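Local coordinates for protein VAL-1 (Chlorella virus, PDB 3GNE) that cleaves the polysaccharide alginate as a family 14 polysaccharide lyase, with modes of action that depend on pH, at residues D35-V40 against Y234-Q239. Sequence-based numbering, arbitrary orientation.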
loop_
_atom_site.group_PDB
_atom_site.type_symbol
_atom_site.label_atom_id
_atom_site.label_comp_id
_atom_site.label_asym_id
_atom_site.label_seq_id
_atom_site.Cartn_x
_atom_site.Cartn_y
_atom_site.Cartn_z
ATOM N N ASP A 35 -22.350 -6.821 2.747
ATOM C CA ASP A 35 -22.985 -5.674 2.101
ATOM C C ASP A 35 -23.115 -5.868 0.582
ATOM O O ASP A 35 -22.953 -4.904 -0.187
ATOM C CB ASP A 35 -22.187 -4.392 2.357
ATOM C CG ASP A 35 -22.957 -3.139 2.045
ATOM O OD1 ASP A 35 -24.218 -3.173 2.106
ATOM O OD2 ASP A 35 -22.346 -2.094 1.735
ATOM N N GLY A 36 -23.399 -7.114 0.187
ATOM C CA GLY A 36 -23.673 -7.412 -1.214
ATOM C C GLY A 36 -22.444 -7.474 -2.090
ATOM O O GLY A 36 -22.562 -7.564 -3.320
ATOM N N LYS A 37 -21.260 -7.413 -1.483
ATOM C CA LYS A 37 -20.008 -7.410 -2.217
ATOM C C LYS A 37 -19.132 -8.587 -1.831
ATOM O O LYS A 37 -19.244 -9.112 -0.689
ATOM C CB LYS A 37 -19.209 -6.140 -1.914
ATOM C CG LYS A 37 -19.946 -4.840 -2.222
ATOM C CD LYS A 37 -19.125 -3.656 -1.711
ATOM C CE LYS A 37 -19.901 -2.342 -1.843
ATOM N NZ LYS A 37 -20.041 -1.980 -3.283
ATOM N N ARG A 38 -18.261 -8.980 -2.785
ATOM C CA ARG A 38 -17.285 -10.029 -2.470
ATOM C C ARG A 38 -16.101 -9.308 -1.835
ATOM O O ARG A 38 -15.614 -8.393 -2.508
ATOM C CB ARG A 38 -16.903 -10.818 -3.732
ATOM C CG ARG A 38 -16.287 -12.161 -3.374
ATOM C CD ARG A 38 -17.348 -13.115 -2.846
ATOM N NE ARG A 38 -16.850 -14.448 -2.601
ATOM C CZ ARG A 38 -17.189 -15.337 -1.683
ATOM N NH1 ARG A 38 -18.120 -15.096 -0.788
ATOM N NH2 ARG A 38 -16.616 -16.532 -1.599
ATOM N N VAL A 39 -15.742 -9.660 -0.616
ATOM C CA VAL A 39 -14.750 -8.914 0.131
ATOM C C VAL A 39 -13.761 -9.862 0.778
ATOM O O VAL A 39 -13.955 -11.061 0.842
ATOM C CB VAL A 39 -15.447 -8.106 1.268
ATOM C CG1 VAL A 39 -16.601 -7.278 0.716
ATOM C CG2 VAL A 39 -15.912 -9.024 2.383
ATOM N N VAL A 40 -12.664 -9.260 1.304
ATOM C CA VAL A 40 -11.876 -9.970 2.308
ATOM C C VAL A 40 -12.225 -9.327 3.649
ATOM O O VAL A 40 -12.124 -8.110 3.826
ATOM C CB VAL A 40 -10.362 -9.895 2.062
ATOM C CG1 VAL A 40 -9.650 -10.751 3.114
ATOM C CG2 VAL A 40 -10.010 -10.395 0.668
ATOM N N TYR A 234 -13.310 -4.624 6.222
ATOM C CA TYR A 234 -13.550 -5.348 4.981
ATOM C C TYR A 234 -12.912 -4.622 3.797
ATOM O O TYR A 234 -13.066 -3.409 3.665
ATOM C CB TYR A 234 -15.053 -5.503 4.710
ATOM C CG TYR A 234 -15.804 -6.136 5.851
ATOM C CD1 TYR A 234 -15.972 -7.517 5.925
ATOM C CD2 TYR A 234 -16.351 -5.330 6.862
ATOM C CE1 TYR A 234 -16.660 -8.097 6.991
ATOM C CE2 TYR A 234 -17.043 -5.902 7.901
ATOM C CZ TYR A 234 -17.201 -7.276 7.959
ATOM O OH TYR A 234 -17.919 -7.806 9.034
ATOM N N PHE A 235 -12.229 -5.360 2.944
ATOM C CA PHE A 235 -11.598 -4.790 1.765
ATOM C C PHE A 235 -12.221 -5.389 0.511
ATOM O O PHE A 235 -12.548 -6.563 0.454
ATOM C CB PHE A 235 -10.064 -5.146 1.779
ATOM C CG PHE A 235 -9.314 -4.364 2.851
ATOM C CD1 PHE A 235 -8.774 -3.121 2.608
ATOM C CD2 PHE A 235 -9.168 -4.939 4.124
ATOM C CE1 PHE A 235 -8.070 -2.423 3.598
ATOM C CE2 PHE A 235 -8.471 -4.257 5.122
ATOM C CZ PHE A 235 -7.923 -2.990 4.872
ATOM N N THR A 236 -12.368 -4.561 -0.509
ATOM C CA THR A 236 -13.007 -5.063 -1.738
ATOM C C THR A 236 -12.545 -4.266 -2.923
ATOM O O THR A 236 -11.951 -3.209 -2.784
ATOM C CB THR A 236 -14.557 -4.998 -1.579
ATOM O OG1 THR A 236 -15.174 -5.760 -2.626
ATOM C CG2 THR A 236 -15.051 -3.537 -1.601
ATOM N N ASN A 237 -12.872 -4.769 -4.121
ATOM C CA ASN A 237 -12.720 -4.027 -5.356
ATOM C C ASN A 237 -11.271 -3.590 -5.568
ATOM O O ASN A 237 -10.995 -2.404 -5.815
ATOM C CB ASN A 237 -13.665 -2.801 -5.401
ATOM C CG ASN A 237 -13.893 -2.390 -6.841
ATOM O OD1 ASN A 237 -13.711 -3.157 -7.786
ATOM N ND2 ASN A 237 -14.299 -1.113 -7.015
ATOM N N PHE A 238 -10.355 -4.523 -5.484
ATOM C CA PHE A 238 -8.949 -4.239 -5.781
ATOM C C PHE A 238 -8.789 -4.062 -7.286
ATOM O O PHE A 238 -9.162 -4.945 -8.064
ATOM C CB PHE A 238 -8.075 -5.430 -5.336
ATOM C CG PHE A 238 -7.965 -5.543 -3.828
ATOM C CD1 PHE A 238 -6.909 -4.922 -3.169
ATOM C CD2 PHE A 238 -8.876 -6.260 -3.070
ATOM C CE1 PHE A 238 -6.789 -5.085 -1.759
ATOM C CE2 PHE A 238 -8.785 -6.416 -1.709
ATOM C CZ PHE A 238 -7.727 -5.800 -1.051
ATOM N N GLN A 239 -8.271 -2.916 -7.725
ATOM C CA GLN A 239 -8.130 -2.570 -9.115
ATOM C C GLN A 239 -6.709 -2.118 -9.420
ATOM O O GLN A 239 -6.039 -1.515 -8.601
ATOM C CB GLN A 239 -9.095 -1.404 -9.481
ATOM C CG GLN A 239 -10.548 -1.815 -9.304
ATOM C CD GLN A 239 -11.496 -0.677 -9.577
ATOM O OE1 GLN A 239 -11.188 0.427 -9.112
ATOM N NE2 GLN A 239 -12.603 -0.875 -10.271
HETATM O O HOH W 1 -14.086 -7.550 -4.981
#
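The ring of Tyr234, stacked with Phe34, receives CG2 of Val39 obliquely, 3.8 Å from CD1; Phe235 has the carbonyl O of Val40 at its edge, while its ring runs away from 35-40 to meet Trp217 and His93 edge-to-face. The broad apolar ring of Phe235 suits that buried side, which it shares with the compact, beta-branched Val40. Val40 and Phe235 form an antiparallel hydrogen-bonded pair: Val40 N to Phe235 O is 2.8 Å, Phe235 N to Val40 O 2.9 Å, and both donors lie in the carbonyl planes. This pair joins strands 37-44 and 231-241 within a large antiparallel sheet of the concanavalin-like beta-sandwich expected of polysaccharide lyase family 14, which falls in the concanavalin clan. The short segments run at 123° to each other, well off antiparallel, and separate on the Lys37 side of Val39, where a side chain takes over from the backbone: Thr236 OG1, anti to its own N (chi1 -167°), donates to Arg38 O at 2.7 Å from above the carbonyl plane. Water 1 also donates to that oxygen and accepts from Asn237 N. Threonine suits the place by its branching, since beside that hydroxyl its methyl CG2 gives Lys37 CD an apolar partner, met crosswise; its CB packs 3.8 Å from Val39 CG1.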